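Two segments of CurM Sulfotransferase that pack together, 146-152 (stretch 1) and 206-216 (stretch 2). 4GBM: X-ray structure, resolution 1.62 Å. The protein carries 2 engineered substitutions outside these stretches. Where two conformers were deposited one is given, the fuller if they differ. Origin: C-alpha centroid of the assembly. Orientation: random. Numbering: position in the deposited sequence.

Stretch 1 (146-152) ILERGEA
Stretch 2 (206-216) NFLSQLEPERQ

The contact is closed at one end by a bidentate salt bridge in which the carboxylate of Glu151 meets the guanidinium of Arg215 edge-on, near its plane. Arg215 NH1 donates to Glu151 OE1 at 2.9 Å (N-H...O 159°) and Arg215 NH2 donates to Glu151 OE2 at 3.1 Å (175°), so both carboxylate oxygens are paired with a nitrogen. The same guanidinium also holds an acid of its own stretch: Arg215 NE and Arg215 NH1 both lie 3.2 Å from Glu212 OE1, and the arginine therefore bridges two carboxylates. Its side chain runs m, t, m with chi4 at 128°, whereas Glu151 is bent, with chi1, chi2 and chi3 all near -70°.

Residues 146-152 are helical throughout, part of a longer helix. Stretch 2 enters on a helix that began earlier in the chain and includes 206-208, makes a type I turn from Leu208 to Leu211, closed by Leu211 N to Leu208 O at 3.0 Å, extends through Leu211 and Glu212 (psi 157° and 134°), and forms a short 3-10 segment at 213-214. The register pairs Leu147 with Phe207 (CA to CA 7.1 Å) and Glu151 with Leu211 (9.7 Å).

The apolar half centers on Phe207, chi1 170° (t) and chi2 72°, whose CA-to-CB bond points toward the helix. Leu147 CB sits over one face of the ring, 3.8 Å from the centroid of Phe207 and 14° off its normal, a CH-pi contact; Leu147 is itself m, t. Leu147 O approaches Phe207 CE1 to 3.4 Å. One turn later, Glu151 CG meets Phe207 CZ at the ring edge, 3.9 Å away. Glu151 thus touches the aromatic ring through its methylene while its carboxylate reaches Arg215, with Leu211 CD2 packed 3.8 Å from Glu151 OE1.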

# COMPACT_ATOMS: atom_id res chain seq x y z
N ILE A 146 12.37 -6.97 2.10
CA ILE A 146 11.82 -5.62 2.26
C ILE A 146 10.96 -5.54 3.52
O ILE A 146 11.08 -4.59 4.29
CB ILE A 146 11.04 -5.13 1.02
CG1 ILE A 146 11.97 -5.00 -0.19
CG2 ILE A 146 10.35 -3.79 1.32
CD1 ILE A 146 11.24 -4.74 -1.53
N LEU A 147 10.10 -6.55 3.73
CA LEU A 147 9.31 -6.63 4.96
C LEU A 147 10.21 -6.61 6.20
O LEU A 147 9.93 -5.90 7.17
CB LEU A 147 8.43 -7.89 4.95
CG LEU A 147 7.39 -7.98 3.83
CD1 LEU A 147 6.65 -9.31 3.89
CD2 LEU A 147 6.38 -6.82 3.89
N GLU A 148 11.31 -7.36 6.14
CA GLU A 148 12.27 -7.41 7.24
C GLU A 148 12.94 -6.06 7.49
O GLU A 148 13.25 -5.74 8.64
CB GLU A 148 13.31 -8.51 7.00
CG GLU A 148 12.75 -9.91 7.19
CD GLU A 148 13.80 -10.99 7.02
OE1 GLU A 148 14.37 -11.10 5.91
OE2 GLU A 148 14.04 -11.73 8.00
N ARG A 149 13.15 -5.27 6.43
CA ARG A 149 13.78 -3.96 6.59
C ARG A 149 12.94 -3.01 7.45
O ARG A 149 13.49 -2.19 8.18
CB ARG A 149 14.15 -3.33 5.23
CG ARG A 149 15.17 -2.20 5.36
CD ARG A 149 15.65 -1.66 4.01
NE ARG A 149 16.58 -2.56 3.34
CZ ARG A 149 16.25 -3.37 2.34
NH1 ARG A 149 15.00 -3.39 1.90
NH2 ARG A 149 17.17 -4.15 1.79
N GLY A 150 11.61 -3.14 7.38
CA GLY A 150 10.71 -2.35 8.22
C GLY A 150 10.99 -2.57 9.70
O GLY A 150 11.03 -1.62 10.49
N GLU A 151 11.19 -3.82 10.08
CA GLU A 151 11.51 -4.17 11.46
C GLU A 151 12.94 -3.78 11.83
O GLU A 151 13.26 -3.63 13.01
CB GLU A 151 11.26 -5.66 11.71
CG GLU A 151 9.78 -6.01 11.72
CD GLU A 151 9.06 -5.40 12.92
OE1 GLU A 151 9.30 -5.86 14.06
OE2 GLU A 151 8.25 -4.46 12.73
N ALA A 152 13.80 -3.63 10.83
CA ALA A 152 15.19 -3.22 11.07
C ALA A 152 15.31 -1.72 11.30
O ALA A 152 16.17 -1.28 12.07
CB ALA A 152 16.08 -3.66 9.92
N ASN A 206 3.88 -15.31 6.40
CA ASN A 206 5.15 -15.74 7.00
C ASN A 206 5.77 -14.66 7.89
O ASN A 206 6.22 -14.95 9.00
CB ASN A 206 6.15 -16.16 5.92
CG ASN A 206 5.76 -17.46 5.22
OD1 ASN A 206 4.87 -18.17 5.67
ND2 ASN A 206 6.44 -17.76 4.12
N PHE A 207 5.79 -13.43 7.39
CA PHE A 207 6.36 -12.30 8.12
C PHE A 207 5.58 -12.01 9.41
O PHE A 207 6.17 -11.91 10.50
CB PHE A 207 6.37 -11.09 7.19
CG PHE A 207 6.70 -9.79 7.85
CD1 PHE A 207 8.00 -9.52 8.30
CD2 PHE A 207 5.72 -8.81 7.99
CE1 PHE A 207 8.31 -8.30 8.90
CE2 PHE A 207 6.02 -7.59 8.60
CZ PHE A 207 7.32 -7.34 9.05
N LEU A 208 4.27 -11.93 9.29
CA LEU A 208 3.43 -11.59 10.44
C LEU A 208 3.37 -12.69 11.49
O LEU A 208 3.13 -12.41 12.67
CB LEU A 208 2.03 -11.18 9.99
CG LEU A 208 1.93 -9.88 9.18
CD1 LEU A 208 0.49 -9.62 8.83
CD2 LEU A 208 2.52 -8.69 9.94
N SER A 209 3.62 -13.94 11.08
CA SER A 209 3.59 -15.06 12.02
C SER A 209 4.64 -14.91 13.11
O SER A 209 4.50 -15.48 14.20
CB SER A 209 3.75 -16.39 11.29
OG SER A 209 5.10 -16.61 10.90
N GLN A 210 5.68 -14.13 12.83
CA GLN A 210 6.79 -13.90 13.76
C GLN A 210 6.59 -12.69 14.67
O GLN A 210 7.38 -12.47 15.59
CB GLN A 210 8.11 -13.72 12.99
CG GLN A 210 8.51 -14.90 12.13
CD GLN A 210 10.00 -14.91 11.82
OE1 GLN A 210 10.79 -14.18 12.42
NE2 GLN A 210 10.39 -15.77 10.89
N LEU A 211 5.55 -11.90 14.41
CA LEU A 211 5.33 -10.66 15.17
C LEU A 211 4.22 -10.80 16.19
O LEU A 211 3.33 -11.65 16.05
CB LEU A 211 5.05 -9.48 14.23
CG LEU A 211 6.09 -9.22 13.14
CD1 LEU A 211 5.77 -7.92 12.40
CD2 LEU A 211 7.49 -9.15 13.70
N GLU A 212 4.24 -9.95 17.22
CA GLU A 212 3.20 -9.96 18.24
C GLU A 212 1.82 -9.81 17.59
O GLU A 212 1.64 -8.95 16.72
CB GLU A 212 3.41 -8.84 19.25
CG GLU A 212 4.65 -8.99 20.12
CD GLU A 212 5.89 -8.30 19.56
OE1 GLU A 212 6.02 -8.15 18.32
OE2 GLU A 212 6.76 -7.93 20.38
N PRO A 213 0.84 -10.63 18.01
CA PRO A 213 -0.53 -10.45 17.52
C PRO A 213 -1.02 -9.01 17.74
O PRO A 213 -1.83 -8.49 16.96
CB PRO A 213 -1.34 -11.42 18.38
CG PRO A 213 -0.38 -12.51 18.69
CD PRO A 213 0.97 -11.86 18.82
N GLU A 214 -0.49 -8.38 18.78
CA GLU A 214 -0.91 -7.04 19.17
C GLU A 214 -0.43 -5.94 18.20
O GLU A 214 -0.91 -4.81 18.27
CB GLU A 214 -0.46 -6.75 20.61
CG GLU A 214 -1.12 -7.64 21.68
CD GLU A 214 -0.53 -9.05 21.80
OE1 GLU A 214 -1.14 -9.88 22.51
OE2 GLU A 214 0.53 -9.34 21.21
N ARG A 215 0.48 -6.28 17.29
CA ARG A 215 0.99 -5.31 16.31
C ARG A 215 0.47 -5.52 14.88
O ARG A 215 0.97 -4.91 13.93
CB ARG A 215 2.53 -5.31 16.31
CG ARG A 215 3.11 -4.71 17.59
CD ARG A 215 4.54 -4.21 17.37
NE ARG A 215 5.50 -5.28 17.10
CZ ARG A 215 6.35 -5.31 16.08
NH1 ARG A 215 7.19 -6.33 15.96
NH2 ARG A 215 6.38 -4.34 15.17
N GLN A 216 -0.55 -6.37 14.74
CA GLN A 216 -1.10 -6.68 13.43
C GLN A 216 -2.62 -6.73 13.44
O GLN A 216 -3.24 -7.10 14.44
CB GLN A 216 -0.53 -7.99 12.89
CG GLN A 216 -0.68 -9.17 13.84
CD GLN A 216 0.05 -10.38 13.36
OE1 GLN A 216 -0.38 -11.04 12.40
NE2 GLN A 216 1.16 -10.70 14.00